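PDB 4J35: phosphotriesterase, putative from Deinococcus radiodurans, which probably hydrolyses lactones at a centre of two divalent metal ions, and here is an engineered form aimed at organophosphate hydrolysis. Local coordinates for residues T105-R110 and Q156-A161; E119-M124 and Q166-V171; L189-G194 and L218-S223; A212-T217 and L244-T249. The protein carries 7 engineered substitutions. All blocks are in the same frame, centred on the assembly; numbering follows the deposited sequence.

Contact 1: T105-R110 and Q156-A161; sequences TYFKFR and QLFFRA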
# COMPACT_ATOMS: atom_id res chain seq x y z
N THR A 105 -6.68 18.45 -9.48
CA THR A 105 -7.20 19.37 -10.44
C THR A 105 -6.40 19.17 -11.72
O THR A 105 -6.96 19.17 -12.78
CB THR A 105 -7.22 20.86 -9.96
OG1 THR A 105 -7.65 20.92 -8.59
CG2 THR A 105 -8.17 21.68 -10.85
N TYR A 106 -5.10 18.90 -11.61
CA TYR A 106 -4.25 18.73 -12.79
C TYR A 106 -4.79 17.71 -13.82
O TYR A 106 -5.05 18.06 -14.97
CB TYR A 106 -2.85 18.31 -12.33
CG TYR A 106 -1.82 18.11 -13.43
CD1 TYR A 106 -1.27 19.20 -14.11
CD2 TYR A 106 -1.37 16.83 -13.77
CE1 TYR A 106 -0.31 19.02 -15.10
CE2 TYR A 106 -0.40 16.64 -14.76
CZ TYR A 106 0.12 17.73 -15.42
OH TYR A 106 1.08 17.54 -16.37
N PHE A 107 -4.94 16.44 -13.43
CA PHE A 107 -5.38 15.46 -14.45
C PHE A 107 -6.87 15.55 -14.76
O PHE A 107 -7.30 15.20 -15.84
CB PHE A 107 -5.01 14.02 -14.07
CG PHE A 107 -3.65 13.60 -14.54
CD1 PHE A 107 -3.38 13.48 -15.89
CD2 PHE A 107 -2.65 13.31 -13.62
CE1 PHE A 107 -2.13 13.09 -16.33
CE2 PHE A 107 -1.40 12.90 -14.04
CZ PHE A 107 -1.13 12.80 -15.41
N LYS A 108 -7.67 16.06 -13.83
CA LYS A 108 -9.08 16.32 -14.13
C LYS A 108 -9.19 17.37 -15.23
O LYS A 108 -10.02 17.26 -16.13
CB LYS A 108 -9.84 16.75 -12.88
N PHE A 109 -8.36 18.40 -15.15
CA PHE A 109 -8.34 19.45 -16.18
C PHE A 109 -7.86 18.84 -17.52
O PHE A 109 -8.51 19.00 -18.54
CB PHE A 109 -7.40 20.58 -15.74
CG PHE A 109 -7.35 21.72 -16.70
CD1 PHE A 109 -8.46 22.55 -16.87
CD2 PHE A 109 -6.20 21.99 -17.42
CE1 PHE A 109 -8.42 23.62 -17.77
CE2 PHE A 109 -6.15 23.06 -18.30
CZ PHE A 109 -7.27 23.87 -18.48
N ARG A 110 -6.74 18.12 -17.48
CA ARG A 110 -6.23 17.48 -18.70
C ARG A 110 -7.26 16.55 -19.32
O ARG A 110 -7.45 16.54 -20.54
CB ARG A 110 -4.94 16.71 -18.41
CG ARG A 110 -3.79 17.57 -17.92
CD ARG A 110 -2.49 16.77 -17.89
NE ARG A 110 -1.96 16.61 -19.25
CZ ARG A 110 -1.09 17.43 -19.82
NH1 ARG A 110 -0.61 18.47 -19.15
NH2 ARG A 110 -0.70 17.23 -21.07
N GLN A 156 -11.51 6.25 -12.78
CA GLN A 156 -11.46 5.14 -13.71
C GLN A 156 -10.41 5.33 -14.79
O GLN A 156 -9.90 4.36 -15.36
CB GLN A 156 -12.84 4.86 -14.30
CG GLN A 156 -13.78 4.28 -13.26
CD GLN A 156 -15.02 3.72 -13.88
OE1 GLN A 156 -14.95 3.01 -14.89
NE2 GLN A 156 -16.18 4.05 -13.31
N LEU A 157 -10.05 6.57 -15.04
CA LEU A 157 -8.98 6.85 -15.99
C LEU A 157 -7.76 6.06 -15.56
O LEU A 157 -7.09 5.47 -16.40
CB LEU A 157 -8.65 8.34 -16.00
CG LEU A 157 -9.81 9.26 -16.45
CD1 LEU A 157 -9.50 10.69 -16.09
CD2 LEU A 157 -10.06 9.13 -17.93
N PHE A 158 -7.47 6.12 -14.25
CA PHE A 158 -6.29 5.49 -13.69
C PHE A 158 -6.42 3.97 -13.69
O PHE A 158 -5.46 3.28 -14.00
CB PHE A 158 -6.01 6.02 -12.27
CG PHE A 158 -5.71 7.54 -12.24
CD1 PHE A 158 -6.75 8.46 -12.21
CD2 PHE A 158 -4.40 8.01 -12.22
CE1 PHE A 158 -6.47 9.86 -12.19
CE2 PHE A 158 -4.13 9.39 -12.23
CZ PHE A 158 -5.17 10.30 -12.19
N PHE A 159 -7.60 3.46 -13.36
CA PHE A 159 -7.82 2.01 -13.42
C PHE A 159 -7.56 1.49 -14.83
O PHE A 159 -6.93 0.43 -15.00
CB PHE A 159 -9.23 1.62 -12.93
CG PHE A 159 -9.37 1.56 -11.42
CD1 PHE A 159 -9.25 2.71 -10.64
CD2 PHE A 159 -9.63 0.35 -10.78
CE1 PHE A 159 -9.38 2.67 -9.26
CE2 PHE A 159 -9.75 0.30 -9.39
CZ PHE A 159 -9.62 1.45 -8.63
N ARG A 160 -8.03 2.21 -15.86
CA ARG A 160 -7.86 1.67 -17.22
C ARG A 160 -6.41 1.80 -17.66
O ARG A 160 -5.88 0.91 -18.29
CB ARG A 160 -8.82 2.35 -18.25
CG ARG A 160 -10.31 2.10 -17.95
CD ARG A 160 -11.24 2.55 -19.10
NE ARG A 160 -11.29 4.00 -19.25
CZ ARG A 160 -12.12 4.81 -18.61
NH1 ARG A 160 -13.00 4.33 -17.73
NH2 ARG A 160 -12.08 6.11 -18.84
N ALA A 161 -5.76 2.90 -17.29
CA ALA A 161 -4.33 3.04 -17.61
C ALA A 161 -3.49 1.97 -16.89
O ALA A 161 -2.58 1.39 -17.48
CB ALA A 161 -3.84 4.41 -17.25
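F107 and F158 carry the contact between helix 105-113 and helix 153-169, on the outside of the TIM barrel. The two rings form an offset edge-to-face pair: the edge of F158 is turned toward the face of F107, with the planes at 88° and the centroids 5.9 Å apart. The closest approach is made by a single atom of F158, the ring tip CZ, which lies 4.2 Å from F107 CB and equally 4.2 Å from F107 CD2. The backbones are well separated here, the CA atoms of F107 and L157 standing 9.5 Å apart, and so the rings do the bridging. The CB of F107 points toward the other helix, whereas F158 gets there by the length of its ring, with CG beside the backbone N (chi1 -62°). The packing is dense around this pair: I120 of helix 116-129 touches both phenylalanines, F96 adds an edge-to-face partner to F107, and Y154 adds one to F158. Toward the outside the fit is looser. The side chain of L157, partly exposed, points at helix 105-113 but comes no nearer than 5.0 Å. No hydrogen bond or charge pair crosses between the segments, and the buried area is only 95 Å². Cohesion therefore rests on apolar burial and on the edge-to-face pair, with I120, F96 and Y154 packed around it.

Contact 2: E119-M124 and Q166-V171; sequences EIYEMM and QRETGV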
# COMPACT_ATOMS: atom_id res chain seq x y z
N GLU A 119 -2.25 9.66 -21.28
CA GLU A 119 -1.18 10.38 -20.59
C GLU A 119 -0.80 9.70 -19.30
O GLU A 119 0.39 9.60 -18.96
CB GLU A 119 -1.58 11.84 -20.33
CG GLU A 119 -1.65 12.63 -21.64
CD GLU A 119 -2.21 14.03 -21.45
OE1 GLU A 119 -2.77 14.29 -20.37
OE2 GLU A 119 -2.09 14.87 -22.37
N ILE A 120 -1.81 9.23 -18.57
CA ILE A 120 -1.58 8.52 -17.32
C ILE A 120 -0.88 7.21 -17.61
O ILE A 120 0.06 6.83 -16.94
CB ILE A 120 -2.91 8.27 -16.59
CG1 ILE A 120 -3.52 9.62 -16.21
CG2 ILE A 120 -2.68 7.37 -15.37
CD1 ILE A 120 -4.96 9.55 -15.78
N TYR A 121 -1.34 6.51 -18.63
CA TYR A 121 -0.71 5.27 -19.01
C TYR A 121 0.78 5.49 -19.27
O TYR A 121 1.60 4.67 -18.85
CB TYR A 121 -1.42 4.72 -20.26
CG TYR A 121 -0.56 3.76 -21.04
CD1 TYR A 121 -0.40 2.45 -20.63
CD2 TYR A 121 0.10 4.18 -22.19
CE1 TYR A 121 0.40 1.56 -21.35
CE2 TYR A 121 0.90 3.31 -22.91
CZ TYR A 121 1.05 2.01 -22.48
OH TYR A 121 1.84 1.15 -23.22
N GLU A 122 1.12 6.58 -19.98
CA GLU A 122 2.52 6.82 -20.35
C GLU A 122 3.37 7.07 -19.12
O GLU A 122 4.51 6.60 -19.02
CB GLU A 122 2.66 8.02 -21.27
CG GLU A 122 2.09 7.83 -22.65
CD GLU A 122 2.84 6.76 -23.47
OE1 GLU A 122 3.99 6.41 -23.13
OE2 GLU A 122 2.26 6.28 -24.47
N MET A 123 2.82 7.83 -18.19
CA MET A 123 3.53 8.06 -16.91
C MET A 123 3.76 6.74 -16.18
O MET A 123 4.87 6.43 -15.70
CB MET A 123 2.72 9.03 -16.04
CG MET A 123 3.22 9.13 -14.60
SD MET A 123 2.08 10.14 -13.62
CE MET A 123 0.92 8.85 -13.17
N MET A 124 2.71 5.95 -16.03
CA MET A 124 2.87 4.71 -15.29
C MET A 124 3.89 3.83 -15.99
O MET A 124 4.78 3.27 -15.35
CB MET A 124 1.54 3.98 -15.17
CG MET A 124 0.58 4.63 -14.19
SD MET A 124 -1.03 3.80 -14.24
CE MET A 124 -1.85 4.68 -12.90
N GLN A 166 -0.39 -3.20 -16.67
CA GLN A 166 -0.32 -4.53 -16.04
C GLN A 166 -0.25 -5.62 -17.13
O GLN A 166 0.51 -6.60 -17.02
CB GLN A 166 -1.55 -4.75 -15.14
CG GLN A 166 -1.36 -5.73 -13.97
CD GLN A 166 -1.02 -7.11 -14.40
OE1 GLN A 166 -1.71 -7.70 -15.26
NE2 GLN A 166 0.08 -7.64 -13.87
N ARG A 167 -1.03 -5.46 -18.18
CA ARG A 167 -1.04 -6.44 -19.25
C ARG A 167 0.32 -6.50 -19.96
O ARG A 167 0.80 -7.57 -20.30
CB ARG A 167 -2.18 -6.15 -20.23
CG ARG A 167 -3.53 -6.53 -19.64
CD ARG A 167 -4.69 -6.16 -20.52
NE ARG A 167 -4.55 -6.68 -21.88
CZ ARG A 167 -4.60 -7.98 -22.22
NH1 ARG A 167 -4.78 -8.92 -21.29
NH2 ARG A 167 -4.46 -8.34 -23.49
N GLU A 168 0.94 -5.34 -20.14
CA GLU A 168 2.19 -5.24 -20.88
C GLU A 168 3.46 -5.55 -20.11
O GLU A 168 4.47 -5.92 -20.71
CB GLU A 168 2.34 -3.84 -21.44
CG GLU A 168 1.28 -3.51 -22.46
CD GLU A 168 1.32 -2.06 -22.88
OE1 GLU A 168 0.40 -1.66 -23.62
OE2 GLU A 168 2.28 -1.34 -22.49
N THR A 169 3.43 -5.41 -18.79
CA THR A 169 4.67 -5.53 -18.02
C THR A 169 4.58 -6.56 -16.91
O THR A 169 5.60 -7.00 -16.41
CB THR A 169 5.02 -4.20 -17.34
OG1 THR A 169 4.04 -3.93 -16.34
CG2 THR A 169 5.05 -3.04 -18.35
N GLY A 170 3.37 -6.95 -16.52
CA GLY A 170 3.20 -7.86 -15.40
C GLY A 170 3.37 -7.19 -14.04
O GLY A 170 3.42 -7.87 -13.03
N VAL A 171 3.43 -5.86 -14.00
CA VAL A 171 3.67 -5.14 -12.72
C VAL A 171 2.50 -5.45 -11.78
O VAL A 171 1.36 -5.59 -12.23
CB VAL A 171 3.89 -3.62 -12.94
CG1 VAL A 171 2.63 -2.95 -13.50
CG2 VAL A 171 4.30 -2.91 -11.64
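Two neighbouring helices on the outside of the barrel, 116-129 and 153-169, are tied near the surface by one side-chain hydrogen bond between Y121 and E168. The phenol is the donor: Y121 OH lies 2.6 Å from E168 OE2, which accepts on its syn lone pair, the side facing OE1. OE2 sits at the edge of the tyrosine ring and in its plane, while the carboxylate is turned 84° against that ring. E168 reaches across with its chain extended beyond CG; Y121 swings its ring over with CG anti to the backbone N (chi1 158°). In this TIM-barrel fold the second helix stops just past the bond. T169 OG1 accepts from V171 N (3.1 Å) in an ST turn, G170 leaves the helix with positive phi, and Q166 NE2 donates to V171 O at 2.9 Å, from above the carbonyl plane. R164 makes a cation-pi contact with Y121 and a long, weak ion pair with E168 OE1. With a phenylalanine in place of Y121, E168 OE2 would lose its donor and the exposed carboxylate is likely to turn more freely.

Contact 3: L189-G194 and L218-S223; sequences LLTSLG and LRHGVS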
# COMPACT_ATOMS: atom_id res chain seq x y z
N LEU A 189 -13.69 -4.50 -11.86
CA LEU A 189 -13.25 -3.59 -12.92
C LEU A 189 -11.86 -3.99 -13.46
O LEU A 189 -11.68 -4.15 -14.66
CB LEU A 189 -13.25 -2.14 -12.42
CG LEU A 189 -12.68 -1.10 -13.37
CD1 LEU A 189 -13.40 -1.16 -14.74
CD2 LEU A 189 -12.80 0.31 -12.78
N LEU A 190 -10.89 -4.15 -12.59
CA LEU A 190 -9.56 -4.55 -13.04
C LEU A 190 -9.53 -5.92 -13.75
O LEU A 190 -8.83 -6.08 -14.75
CB LEU A 190 -8.59 -4.58 -11.83
CG LEU A 190 -8.23 -3.18 -11.29
CD1 LEU A 190 -7.48 -3.38 -9.91
CD2 LEU A 190 -7.40 -2.39 -12.26
N THR A 191 -10.25 -6.91 -13.23
CA THR A 191 -10.29 -8.22 -13.90
C THR A 191 -11.00 -8.11 -15.27
O THR A 191 -10.53 -8.69 -16.25
CB THR A 191 -10.93 -9.35 -13.06
OG1 THR A 191 -12.24 -8.96 -12.58
CG2 THR A 191 -10.02 -9.71 -11.87
N SER A 192 -12.09 -7.35 -15.32
CA SER A 192 -12.86 -7.16 -16.57
C SER A 192 -11.98 -6.53 -17.66
O SER A 192 -12.20 -6.75 -18.85
CB SER A 192 -14.10 -6.28 -16.34
OG SER A 192 -13.74 -4.89 -16.14
N LEU A 193 -10.98 -5.75 -17.23
CA LEU A 193 -10.04 -5.07 -18.13
C LEU A 193 -8.86 -5.98 -18.46
O LEU A 193 -7.91 -5.56 -19.14
CB LEU A 193 -9.53 -3.74 -17.50
CG LEU A 193 -10.55 -2.61 -17.30
CD1 LEU A 193 -9.96 -1.48 -16.44
CD2 LEU A 193 -11.03 -2.04 -18.66
N GLY A 194 -8.92 -7.23 -18.00
CA GLY A 194 -7.92 -8.23 -18.32
C GLY A 194 -6.66 -8.20 -17.46
O GLY A 194 -5.64 -8.81 -17.80
N LEU A 218 -12.96 -11.72 -3.13
CA LEU A 218 -12.00 -12.82 -3.30
C LEU A 218 -12.43 -13.69 -4.49
O LEU A 218 -11.64 -14.36 -5.13
CB LEU A 218 -11.93 -13.69 -2.06
CG LEU A 218 -11.08 -12.96 -0.98
CD1 LEU A 218 -11.33 -13.57 0.36
CD2 LEU A 218 -9.62 -13.09 -1.39
N ARG A 219 -13.71 -13.64 -4.73
CA ARG A 219 -14.32 -14.33 -5.89
C ARG A 219 -13.65 -14.02 -7.25
O ARG A 219 -13.73 -14.82 -8.19
CB ARG A 219 -15.79 -13.94 -5.93
CG ARG A 219 -16.62 -14.64 -6.94
CD ARG A 219 -17.19 -15.91 -6.32
NE ARG A 219 -18.44 -15.65 -5.59
CZ ARG A 219 -19.66 -15.94 -6.05
NH1 ARG A 219 -19.82 -16.52 -7.24
NH2 ARG A 219 -20.73 -15.66 -5.31
N HIS A 220 -12.98 -12.86 -7.37
CA HIS A 220 -12.40 -12.42 -8.63
C HIS A 220 -11.01 -12.92 -8.82
O HIS A 220 -10.38 -12.64 -9.85
CB HIS A 220 -12.47 -10.90 -8.74
CG HIS A 220 -13.86 -10.38 -8.85
ND1 HIS A 220 -14.56 -9.87 -7.79
CD2 HIS A 220 -14.71 -10.37 -9.90
CE1 HIS A 220 -15.77 -9.53 -8.17
NE2 HIS A 220 -15.90 -9.83 -9.46
N GLY A 221 -10.52 -13.64 -7.81
CA GLY A 221 -9.22 -14.28 -7.85
C GLY A 221 -8.11 -13.39 -7.33
O GLY A 221 -6.94 -13.79 -7.36
N VAL A 222 -8.48 -12.18 -6.92
CA VAL A 222 -7.51 -11.22 -6.42
C VAL A 222 -7.15 -11.55 -4.98
O VAL A 222 -7.81 -12.35 -4.31
CB VAL A 222 -7.99 -9.73 -6.50
CG1 VAL A 222 -8.26 -9.31 -7.99
CG2 VAL A 222 -9.25 -9.49 -5.62
N SER A 223 -6.10 -10.91 -4.51
CA SER A 223 -5.82 -10.94 -3.09
C SER A 223 -6.34 -9.68 -2.37
O SER A 223 -6.68 -8.67 -2.99
CB SER A 223 -4.32 -11.07 -2.91
OG SER A 223 -3.86 -12.28 -3.46
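The hydroxyl of T191, which faces H220, turns back to its own helix: OG1 bonds to the carbonyl of A187, its strongest partner, with that of E188 also within reach, the single proton serving one or being shared. Two turn-end donors grip another oxygen of this helix, L189 O, which accepts from S192 OG at 2.6 Å and from L193 N, both on the same face of its plane. Across the contact T191 only touches. OG1 is 3.9 Å from H220 CD2, the two side chains crossing at about a right angle. The torsion at chi1 53° sets OG1 between the backbone N and the carbonyl carbon and leaves the methyl to do the packing: T191 CG2 rests 3.6 Å from H220 O, and at 4.3 Å it also meets V222 CG1. No hydrogen bond joins the segments. G194, with positive phi, is the C-prime residue of a Schellman motif that closes helix 183-192, and L218 to G221 form a type I turn. V222 then leads into strand 223-226, packing on I200 and I202 of the adjacent parallel strand. A helix terminus packed against the next helix-to-strand turn is what successive beta-alpha units of a TIM barrel bring together.

Contact 4: A212-T217 and L244-T249; sequences AYHRET and LSVLTT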
# COMPACT_ATOMS: atom_id res chain seq x y z
N ALA A 212 -18.82 -11.22 4.24
CA ALA A 212 -19.45 -11.47 2.93
C ALA A 212 -18.88 -10.49 1.90
O ALA A 212 -18.79 -10.82 0.72
CB ALA A 212 -20.96 -11.33 3.00
N TYR A 213 -18.49 -9.31 2.36
CA TYR A 213 -17.90 -8.29 1.50
C TYR A 213 -16.53 -8.75 1.02
O TYR A 213 -16.19 -8.61 -0.14
CB TYR A 213 -17.81 -6.99 2.29
CG TYR A 213 -17.02 -5.86 1.68
CD1 TYR A 213 -17.57 -5.03 0.70
CD2 TYR A 213 -15.72 -5.59 2.10
CE1 TYR A 213 -16.84 -3.98 0.16
CE2 TYR A 213 -14.99 -4.54 1.57
CZ TYR A 213 -15.55 -3.74 0.60
OH TYR A 213 -14.81 -2.70 0.10
N HIS A 214 -15.74 -9.34 1.93
CA HIS A 214 -14.46 -9.92 1.57
C HIS A 214 -14.61 -11.11 0.61
O HIS A 214 -13.85 -11.27 -0.34
CB HIS A 214 -13.71 -10.38 2.82
CG HIS A 214 -13.55 -9.29 3.82
ND1 HIS A 214 -14.58 -8.86 4.62
CD2 HIS A 214 -12.48 -8.51 4.13
CE1 HIS A 214 -14.17 -7.86 5.38
NE2 HIS A 214 -12.90 -7.62 5.09
N ARG A 215 -15.54 -11.99 0.91
CA ARG A 215 -15.70 -13.19 0.09
C ARG A 215 -16.07 -12.80 -1.34
O ARG A 215 -15.58 -13.35 -2.33
CB ARG A 215 -16.77 -14.08 0.70
CG ARG A 215 -16.26 -14.82 1.93
CD ARG A 215 -17.21 -15.87 2.40
NE ARG A 215 -18.27 -15.28 3.19
CZ ARG A 215 -18.43 -15.45 4.49
NH1 ARG A 215 -17.59 -16.21 5.20
NH2 ARG A 215 -19.44 -14.83 5.09
N GLU A 216 -16.92 -11.80 -1.45
CA GLU A 216 -17.27 -11.32 -2.77
C GLU A 216 -16.07 -10.78 -3.57
O GLU A 216 -15.96 -11.01 -4.76
CB GLU A 216 -18.32 -10.23 -2.68
CG GLU A 216 -18.81 -9.83 -4.03
CD GLU A 216 -19.89 -8.79 -3.97
OE1 GLU A 216 -20.32 -8.46 -2.85
OE2 GLU A 216 -20.30 -8.31 -5.06
N THR A 217 -15.18 -10.04 -2.92
CA THR A 217 -13.99 -9.57 -3.59
C THR A 217 -13.10 -10.72 -4.02
O THR A 217 -12.56 -10.70 -5.15
CB THR A 217 -13.17 -8.60 -2.60
OG1 THR A 217 -14.05 -7.60 -2.10
CG2 THR A 217 -12.06 -7.92 -3.34
N LEU A 244 -9.30 -9.13 13.37
CA LEU A 244 -8.80 -10.51 13.47
C LEU A 244 -9.94 -11.52 13.49
O LEU A 244 -9.77 -12.67 13.10
CB LEU A 244 -7.91 -10.71 14.70
CG LEU A 244 -6.64 -9.86 14.74
CD1 LEU A 244 -5.81 -10.24 15.94
CD2 LEU A 244 -5.82 -9.97 13.47
N SER A 245 -11.10 -11.08 13.96
CA SER A 245 -12.28 -11.92 13.93
C SER A 245 -12.63 -12.26 12.46
O SER A 245 -12.90 -13.42 12.14
CB SER A 245 -13.44 -11.21 14.62
OG SER A 245 -14.60 -12.03 14.66
N VAL A 246 -12.61 -11.26 11.57
CA VAL A 246 -12.94 -11.50 10.16
C VAL A 246 -11.84 -12.34 9.55
O VAL A 246 -12.09 -13.31 8.83
CB VAL A 246 -13.08 -10.20 9.34
CG1 VAL A 246 -13.39 -10.50 7.86
CG2 VAL A 246 -14.17 -9.33 9.92
N LEU A 247 -10.60 -12.00 9.87
CA LEU A 247 -9.47 -12.73 9.32
C LEU A 247 -9.49 -14.23 9.67
O LEU A 247 -9.19 -15.08 8.83
CB LEU A 247 -8.17 -12.14 9.84
CG LEU A 247 -6.91 -12.53 9.08
CD1 LEU A 247 -6.85 -11.83 7.70
CD2 LEU A 247 -5.71 -12.12 9.93
N THR A 248 -9.81 -14.55 10.93
CA THR A 248 -9.76 -15.95 11.35
C THR A 248 -10.84 -16.74 10.61
O THR A 248 -10.63 -17.89 10.23
CB THR A 248 -9.87 -16.13 12.89
OG1 THR A 248 -11.04 -15.48 13.39
CG2 THR A 248 -8.65 -15.52 13.54
N THR A 249 -12.00 -16.11 10.42
CA THR A 249 -13.08 -16.67 9.63
C THR A 249 -12.61 -17.02 8.22
O THR A 249 -12.94 -18.10 7.68
CB THR A 249 -14.21 -15.66 9.51
OG1 THR A 249 -14.74 -15.40 10.81
CG2 THR A 249 -15.32 -16.16 8.58
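V246 lays a methyl over one face of the H214 imidazole, and this CH-pi contact defines the meeting of the helices. V246 CG1 stands 3.9 Å from the centroid of the H214 ring and 17° off the normal, its nearest ring atom being H214 CE1 at 3.7 Å. The valine presents that branch because CG1 is anti to the backbone N (chi1 179°). Y213 CD2 lies above the rim of the opposite face, and F226 also meets the ring. The rotation of the imidazole is fixed as well, since NE2 is hydrogen-bonded to the carbonyl of M205 and ND1 to that of D210. Near the next turn of helix 240-251 the pairing changes character. R215 bends at chi3, and its NH1 approaches the methyl CG2 of T249 obliquely at 4.1 Å, the two side chains crossing at about a right angle. T249 can offer the methyl because its hydroxyl turns back to its own helix, where OG1 donates to S245 O at 3.0 Å. The charge of R215 is answered elsewhere, by a salt bridge from NH1 to E253. A glycine in place of T249 would lose the bond to S245 O and would probably leave a gap beside R215 NH1, the guanidinium then held mainly by E253. Helices 211-218 and 240-251 are thus neighbours in the outer layer of the TIM barrel, packed on strand 223-226 through I224 and F226, with helix 183-192 touching Y213, E216 and T217.

In the fold
Contacts 1, 2 and 4 join helices of the outer layer of the TIM barrel; contact 3 joins a helix end to a helix-to-strand turn. Contact 1 is buried and apolar, led by an aromatic pair; contact 2, on the same helix 153-169, ends at an exposed carboxylate and relies on a hydrogen bond. The two are joined by the R110 to E119 salt bridge and by I120 packing on F158 and A161. Contact 3 touches contact 1 through F159 on L189 and L190, and contact 4 through V222 on T217. Contacts 3 and 4 are partly buried and combine methyl packing with polar groups satisfied within their own helix or by residues outside the segments. Contact 4 also places H214 about 9 Å, side chain to side chain, from the metal ligand H204.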